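Local coordinates for protein beta-lactamase Mb2281c (Mycobacterium bovis, PDB 3I7J) that probably acts as a serine-type hydrolase of the beta-lactamase and penicillin-binding-protein superfamily, at residues I117-Y122 with T136-G141. Residues are numbered along the deposited sequence; the frame is centred on the assembly and turned at random.
Sequences IEFGRY and TRLDGG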
ATOM      1  N   ILE A 117     -21.454   7.843  -1.992  1.00 14.13           N
ATOM      2  CA  ILE A 117     -21.413   6.489  -1.450  1.00 11.34           C
ATOM      3  C   ILE A 117     -20.519   6.382  -0.215  1.00 11.95           C
ATOM      4  O   ILE A 117     -19.414   6.923  -0.194  1.00 12.36           O
ATOM      5  CB  ILE A 117     -20.898   5.505  -2.507  1.00 11.95           C
ATOM      6  CG1 ILE A 117     -21.760   5.618  -3.768  1.00 16.30           C
ATOM      7  CG2 ILE A 117     -20.919   4.089  -1.956  1.00  7.58           C
ATOM      8  CD1 ILE A 117     -21.277   4.766  -4.923  1.00 17.92           C
ATOM      9  N   GLU A 118     -20.994   5.680   0.814  1.00 22.37           N
ATOM     10  CA  GLU A 118     -20.207   5.522   2.037  1.00 20.49           C
ATOM     11  C   GLU A 118     -18.870   4.908   1.628  1.00 19.87           C
ATOM     12  O   GLU A 118     -18.834   3.904   0.913  1.00 20.11           O
ATOM     13  CB  GLU A 118     -20.957   4.637   3.036  1.00 19.47           C
ATOM     14  CG  GLU A 118     -20.295   4.569   4.404  1.00 25.33           C
ATOM     15  CD  GLU A 118     -19.267   3.472   4.484  1.00 22.75           C
ATOM     16  OE1 GLU A 118     -18.274   3.622   5.230  1.00 27.65           O
ATOM     17  OE2 GLU A 118     -19.467   2.444   3.801  1.00 28.65           O
ATOM     18  N   PHE A 119     -17.770   5.505   2.081  1.00 16.10           N
ATOM     19  CA  PHE A 119     -16.462   5.022   1.662  1.00 21.33           C
ATOM     20  C   PHE A 119     -16.188   3.532   1.788  1.00 15.70           C
ATOM     21  O   PHE A 119     -15.614   2.941   0.878  1.00 18.84           O
ATOM     22  CB  PHE A 119     -15.322   5.782   2.339  1.00 18.75           C
ATOM     23  CG  PHE A 119     -13.995   5.526   1.685  1.00 16.28           C
ATOM     24  CD1 PHE A 119     -13.729   6.034   0.418  1.00 14.05           C
ATOM     25  CD2 PHE A 119     -13.060   4.689   2.277  1.00 20.35           C
ATOM     26  CE1 PHE A 119     -12.555   5.702  -0.252  1.00 12.92           C
ATOM     27  CE2 PHE A 119     -11.884   4.348   1.616  1.00 16.81           C
ATOM     28  CZ  PHE A 119     -11.637   4.855   0.351  1.00 18.50           C
ATOM     29  N   GLY A 120     -16.567   2.927   2.907  1.00 15.96           N
ATOM     30  CA  GLY A 120     -16.340   1.503   3.055  1.00 17.26           C
ATOM     31  C   GLY A 120     -17.035   0.751   1.934  1.00 14.41           C
ATOM     32  O   GLY A 120     -16.479  -0.177   1.349  1.00 12.49           O
ATOM     33  N   ARG A 121     -18.261   1.161   1.629  1.00 17.08           N
ATOM     34  CA  ARG A 121     -19.029   0.529   0.570  1.00 15.35           C
ATOM     35  C   ARG A 121     -18.448   0.880  -0.789  1.00 10.98           C
ATOM     36  O   ARG A 121     -18.491   0.070  -1.708  1.00 21.02           O
ATOM     37  CB  ARG A 121     -20.494   0.969   0.647  1.00 20.83           C
ATOM     38  CG  ARG A 121     -21.359   0.494  -0.505  1.00 22.88           C
ATOM     39  CD  ARG A 121     -22.756   1.074  -0.384  1.00 33.22           C
ATOM     40  NE  ARG A 121     -23.612   0.710  -1.508  1.00 35.26           N
ATOM     41  CZ  ARG A 121     -24.891   1.056  -1.612  1.00 35.59           C
ATOM     42  NH1 ARG A 121     -25.461   1.780  -0.657  1.00 42.25           N
ATOM     43  NH2 ARG A 121     -25.606   0.668  -2.662  1.00 37.73           N
ATOM     44  N   TYR A 122     -17.901   2.084  -0.919  1.00 10.93           N
ATOM     45  CA  TYR A 122     -17.312   2.492  -2.185  1.00 11.94           C
ATOM     46  C   TYR A 122     -16.089   1.626  -2.480  1.00 15.09           C
ATOM     47  O   TYR A 122     -15.869   1.207  -3.620  1.00 11.71           O
ATOM     48  CB  TYR A 122     -16.887   3.962  -2.151  1.00 11.22           C
ATOM     49  CG  TYR A 122     -16.361   4.435  -3.488  1.00 13.12           C
ATOM     50  CD1 TYR A 122     -17.232   4.911  -4.470  1.00 13.85           C
ATOM     51  CD2 TYR A 122     -15.004   4.314  -3.810  1.00  7.09           C
ATOM     52  CE1 TYR A 122     -16.773   5.244  -5.737  1.00  6.88           C
ATOM     53  CE2 TYR A 122     -14.533   4.646  -5.078  1.00  4.38           C
ATOM     54  CZ  TYR A 122     -15.426   5.106  -6.035  1.00 11.10           C
ATOM     55  OH  TYR A 122     -14.986   5.404  -7.298  1.00 13.96           O
ATOM     56  N   THR A 136     -12.447  -9.076   2.455  1.00 14.48           N
ATOM     57  CA  THR A 136     -11.726  -7.833   2.684  1.00 22.00           C
ATOM     58  C   THR A 136     -12.733  -6.748   3.030  1.00 17.68           C
ATOM     59  O   THR A 136     -13.730  -6.575   2.334  1.00 17.46           O
ATOM     60  CB  THR A 136     -10.960  -7.376   1.430  1.00 12.09           C
ATOM     61  OG1 THR A 136      -9.949  -8.338   1.103  1.00 17.45           O
ATOM     62  CG2 THR A 136     -10.309  -6.030   1.681  1.00 10.29           C
ATOM     63  N   ARG A 137     -12.485  -6.016   4.106  1.00 17.94           N
ATOM     64  CA  ARG A 137     -13.407  -4.957   4.468  1.00 21.68           C
ATOM     65  C   ARG A 137     -12.762  -3.843   5.269  1.00 17.45           C
ATOM     66  O   ARG A 137     -11.714  -4.017   5.892  1.00 17.02           O
ATOM     67  CB  ARG A 137     -14.592  -5.540   5.240  1.00 30.70           C
ATOM     68  CG  ARG A 137     -14.220  -6.216   6.544  1.00 32.42           C
ATOM     69  CD  ARG A 137     -15.433  -6.924   7.125  1.00 40.87           C
ATOM     70  NE  ARG A 137     -16.592  -6.037   7.171  1.00 52.99           N
ATOM     71  CZ  ARG A 137     -17.818  -6.416   7.518  1.00 61.68           C
ATOM     72  NH1 ARG A 137     -18.052  -7.679   7.856  1.00 63.03           N
ATOM     73  NH2 ARG A 137     -18.810  -5.532   7.519  1.00 59.24           N
ATOM     74  N   LEU A 138     -13.407  -2.687   5.229  1.00 23.17           N
ATOM     75  CA  LEU A 138     -12.948  -1.514   5.944  1.00 22.56           C
ATOM     76  C   LEU A 138     -14.123  -0.945   6.734  1.00 20.36           C
ATOM     77  O   LEU A 138     -15.027  -0.332   6.162  1.00 24.79           O
ATOM     78  CB  LEU A 138     -12.433  -0.464   4.957  1.00 21.20           C
ATOM     79  CG  LEU A 138     -12.133   0.919   5.538  1.00 24.83           C
ATOM     80  CD1 LEU A 138     -10.918   0.843   6.442  1.00 26.83           C
ATOM     81  CD2 LEU A 138     -11.894   1.918   4.410  1.00 38.86           C
ATOM     82  N   ASP A 139     -14.117  -1.166   8.042  1.00 20.79           N
ATOM     83  CA  ASP A 139     -15.169  -0.656   8.908  1.00 28.50           C
ATOM     84  C   ASP A 139     -14.607   0.547   9.653  1.00 26.08           C
ATOM     85  O   ASP A 139     -13.404   0.627   9.893  1.00 25.97           O
ATOM     86  CB  ASP A 139     -15.587  -1.711   9.936  1.00 37.05           C
ATOM     87  CG  ASP A 139     -16.008  -3.016   9.299  1.00 40.26           C
ATOM     88  OD1 ASP A 139     -16.880  -2.992   8.404  1.00 41.72           O
ATOM     89  OD2 ASP A 139     -15.468  -4.069   9.703  1.00 43.15           O
ATOM     90  N   GLY A 140     -15.472   1.483  10.021  1.00 27.61           N
ATOM     91  CA  GLY A 140     -15.002   2.643  10.751  1.00 24.57           C
ATOM     92  C   GLY A 140     -15.116   3.929   9.971  1.00 21.85           C
ATOM     93  O   GLY A 140     -14.922   5.011  10.520  1.00 27.96           O
ATOM     94  N   GLY A 141     -15.423   3.814   8.685  1.00 22.13           N
ATOM     95  CA  GLY A 141     -15.565   4.997   7.858  1.00 19.91           C
ATOM     96  C   GLY A 141     -14.241   5.646   7.513  1.00 20.68           C
ATOM     97  O   GLY A 141     -13.175   5.096   7.798  1.00 18.89           O
TER
HETATM   98  O   HOH W   1     -16.332   1.951   6.606  1.00 13.47           O
HETATM   99  O   HOH W   2     -15.143  -2.090   2.586  1.00 33.55           O
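Phe119 and Leu138 meet through extended first torsions: each carries CG anti to the backbone N (chi1 -166° and 170°), which sets Leu138 CD2 at the edge of the phenyl ring, near its plane, 3.7 Å from Phe119 CD2. Val46 and Ala108, from two neighbouring helices, also touch the ring, while Leu138 meets Leu123; both residues are buried. Beside the pair the backbones draw close, Gly120 CA lying 3.8 Å from Leu138 O.

No direct hydrogen bond joins the segments; two waters do. One donates to Glu118 OE1 and to Leu138 O (2.7 Å from the water oxygen) and accepts from Gly141 N. The second donates to Gly120 O and accepts from Leu138 N, at 3.2 Å.

Glu118 bends at chi2, turning its carboxylate back over the helix start. There OE1 accepts from Gly120 N (3.0 Å) and OE2 from Arg121 N (2.8 Å), both donors coming from above the carboxylate plane. Glu118 is thus the N-cap residue, and the first water links its OE1 to segment 136-141. The arrangement is a helix-to-edge-strand packing: helix 119-131 returns through a short connection to strand 137-138, a weakly bonded edge strand of a small three-stranded antiparallel sheet within the beta-lactamase-family fold.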